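Local coordinates for protein 5'-tyrosyl-DNA phosphodiesterase (Caenorhabditis elegans, PDB 4FVA) that belongs to the endonuclease/exonuclease/phosphatase family, with a DNase I-like fold that binds a magnesium ion, at residues 127-132 and 165-170. Sequence-based numbering, arbitrary orientation.
With MLI (malonate ion), chain G; EDO (1,2-ethanediol), chain I.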
loop_
_atom_site.group_PDB
_atom_site.type_symbol
_atom_site.label_atom_id
_atom_site.label_comp_id
_atom_site.label_asym_id
_atom_site.label_seq_id
_atom_site.Cartn_x
_atom_site.Cartn_y
_atom_site.Cartn_z
ATOM N N LEU A 127 2.620 2.493 -8.895
ATOM C CA LEU A 127 2.866 2.321 -10.333
ATOM C C LEU A 127 2.553 3.576 -11.154
ATOM O O LEU A 127 1.775 4.433 -10.720
ATOM C CB LEU A 127 2.099 1.111 -10.880
ATOM C CG LEU A 127 2.459 -0.223 -10.212
ATOM C CD1 LEU A 127 1.802 -1.401 -10.951
ATOM C CD2 LEU A 127 3.977 -0.383 -10.114
ATOM N N GLU A 128 3.158 3.680 -12.340
ATOM C CA GLU A 128 3.023 4.877 -13.169
ATOM C C GLU A 128 1.578 5.374 -13.245
ATOM O O GLU A 128 0.631 4.593 -13.374
ATOM C CB GLU A 128 3.590 4.635 -14.577
ATOM C CG GLU A 128 4.256 5.862 -15.219
ATOM C CD GLU A 128 5.665 6.129 -14.697
ATOM O OE1 GLU A 128 6.157 5.373 -13.820
ATOM O OE2 GLU A 128 6.299 7.094 -15.174
ATOM N N SER A 129 1.419 6.688 -13.134
ATOM C CA SER A 129 0.105 7.328 -13.034
ATOM C C SER A 129 -0.472 7.712 -14.412
ATOM O O SER A 129 0.282 7.952 -15.368
ATOM C CB SER A 129 0.216 8.577 -12.150
ATOM O OG SER A 129 0.854 8.298 -10.904
ATOM N N THR A 130 -1.804 7.780 -14.474
ATOM C CA THR A 130 -2.621 8.245 -15.617
ATOM C C THR A 130 -2.832 7.237 -16.735
ATOM O O THR A 130 -2.014 6.350 -16.967
ATOM C CB THR A 130 -2.137 9.571 -16.249
ATOM O OG1 THR A 130 -1.121 9.301 -17.231
ATOM C CG2 THR A 130 -1.616 10.527 -15.179
ATOM N N ARG A 131 -3.938 7.420 -17.442
ATOM C CA ARG A 131 -4.313 6.584 -18.567
ATOM C C ARG A 131 -3.201 6.499 -19.601
ATOM O O ARG A 131 -2.935 5.430 -20.143
ATOM C CB ARG A 131 -5.593 7.149 -19.198
ATOM C CG ARG A 131 -6.052 6.489 -20.491
ATOM C CD ARG A 131 -6.312 4.992 -20.360
ATOM N NE ARG A 131 -6.795 4.444 -21.629
ATOM C CZ ARG A 131 -6.014 4.092 -22.648
ATOM N NH1 ARG A 131 -4.695 4.220 -22.562
ATOM N NH2 ARG A 131 -6.554 3.609 -23.761
ATOM N N GLU A 132 -2.551 7.625 -19.869
ATOM C CA GLU A 132 -1.505 7.691 -20.890
ATOM C C GLU A 132 -0.329 6.752 -20.627
ATOM O O GLU A 132 0.377 6.343 -21.554
ATOM C CB GLU A 132 -0.989 9.122 -21.015
ATOM C CG GLU A 132 -2.085 10.131 -21.312
ATOM C CD GLU A 132 -1.806 11.491 -20.706
ATOM O OE1 GLU A 132 -2.260 11.734 -19.565
ATOM O OE2 GLU A 132 -1.136 12.313 -21.372
ATOM N N ASP A 165 -0.399 1.565 -4.367
ATOM C CA ASP A 165 -1.232 2.237 -5.345
ATOM C C ASP A 165 -0.793 1.759 -6.708
ATOM O O ASP A 165 0.228 2.210 -7.218
ATOM C CB ASP A 165 -1.082 3.753 -5.245
ATOM C CG ASP A 165 -1.978 4.493 -6.233
ATOM O OD1 ASP A 165 -2.621 3.827 -7.078
ATOM O OD2 ASP A 165 -2.025 5.740 -6.177
ATOM N N LEU A 166 -1.522 0.800 -7.275
ATOM C CA LEU A 166 -1.117 0.216 -8.557
ATOM C C LEU A 166 -1.729 0.949 -9.770
ATOM O O LEU A 166 -1.382 0.651 -10.921
ATOM C CB LEU A 166 -1.437 -1.285 -8.602
ATOM C CG LEU A 166 -0.986 -2.101 -7.384
ATOM C CD1 LEU A 166 -1.204 -3.598 -7.607
ATOM C CD2 LEU A 166 0.490 -1.812 -7.085
ATOM N N ASN A 167 -2.637 1.892 -9.519
ATOM C CA ASN A 167 -3.204 2.700 -10.603
ATOM C C ASN A 167 -3.818 1.879 -11.727
ATOM O O ASN A 167 -3.829 2.312 -12.888
ATOM C CB ASN A 167 -2.157 3.659 -11.172
ATOM C CG ASN A 167 -2.124 4.982 -10.429
ATOM O OD1 ASN A 167 -3.171 5.575 -10.163
ATOM N ND2 ASN A 167 -0.926 5.432 -10.064
ATOM N N LEU A 168 -4.335 0.705 -11.375
ATOM C CA LEU A 168 -4.802 -0.267 -12.362
ATOM C C LEU A 168 -6.246 -0.061 -12.790
ATOM O O LEU A 168 -7.101 0.325 -11.983
ATOM C CB LEU A 168 -4.655 -1.704 -11.826
ATOM C CG LEU A 168 -3.261 -2.347 -11.730
ATOM C CD1 LEU A 168 -3.308 -3.717 -11.012
ATOM C CD2 LEU A 168 -2.598 -2.472 -13.103
ATOM N N ARG A 169 -6.500 -0.296 -14.074
ATOM C CA ARG A 169 -7.837 -0.653 -14.530
ATOM C C ARG A 169 -7.782 -2.184 -14.644
ATOM O O ARG A 169 -6.735 -2.731 -14.997
ATOM C CB ARG A 169 -8.128 0.003 -15.877
ATOM C CG ARG A 169 -7.131 1.108 -16.270
ATOM C CD ARG A 169 -7.434 2.456 -15.616
ATOM N NE ARG A 169 -6.242 3.078 -15.030
ATOM C CZ ARG A 169 -6.039 4.395 -14.945
ATOM N NH1 ARG A 169 -6.943 5.243 -15.421
ATOM N NH2 ARG A 169 -4.922 4.868 -14.388
ATOM N N ASP A 170 -8.868 -2.887 -14.327
ATOM C CA ASP A 170 -8.810 -4.361 -14.270
ATOM C C ASP A 170 -8.267 -5.062 -15.526
ATOM O O ASP A 170 -7.605 -6.101 -15.425
ATOM C CB ASP A 170 -10.160 -4.962 -13.872
ATOM C CG ASP A 170 -10.274 -5.178 -12.370
ATOM O OD1 ASP A 170 -9.684 -6.166 -11.874
ATOM O OD2 ASP A 170 -10.941 -4.372 -11.687
HETATM C C1 MLI G . -0.586 10.593 -8.579
HETATM C C2 MLI G . -1.405 11.769 -8.182
HETATM C C3 MLI G . -1.297 9.297 -8.401
HETATM O O6 MLI G . -2.131 12.360 -9.025
HETATM O O7 MLI G . -1.340 12.195 -7.000
HETATM O O8 MLI G . -0.881 8.304 -9.061
HETATM O O9 MLI G . -2.272 9.202 -7.600
HETATM C C1 EDO I . -6.755 8.530 -15.086
HETATM O O1 EDO I . -6.475 9.409 -16.185
HETATM C C2 EDO I . -8.145 8.808 -14.513
HETATM O O2 EDO I . -8.615 10.086 -14.966
HETATM O O HOH W 1 -3.769 6.908 -12.540
#
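Asn167, its CB already directed at 127-132, has chi1 of -88° and chi2 of -46°, which leave ND2 facing the carbonyl of Leu127. The N-H...O angle of 163° makes this bond (Asn167 ND2 to Leu127 O, 3.0 Å) nearly straight, and the acceptor lies in the amide plane. The other N-H of ND2 goes to O8 of a malonate ion, also at 3.0 Å, so both hydrogens are used and the amide's rotation is fixed. Ser129 OG lies unusually close to the same O8, at a doubtful 2.5 Å, and is also bonded by Arg106. One step back, Leu127 N donates to Asp165 O at 2.9 Å, in line with the parallel pairing of strands 118-126 and 159-163. Beside it Leu127 and Leu166 run side by side, with CD1 of Leu127 4.0 Å from CB of Leu166.

Further along, Arg169 bends at chi2 and chi3, folding its guanidinium back onto its own segment; NH2 donates to Asn167 O at 3.2 Å, from above the carbonyl plane. Arg131 CA lies over one guanidinium face. A water accepts from Thr130 N at 2.9 Å and makes weak bonds to Asn167 OD1 and Arg169 NH2, bridging the segments.

Asp165, whose OD2 is held by Asn20, has its side chain about 7 Å from the magnesium ion, which Asp22 and Glu52 bind. Malonate, probably from the crystallisation liquor and also bonded by His126, is consistent with an anion-accepting pocket formed by loops at the strand ends, where the DNase I-like fold carries its active site.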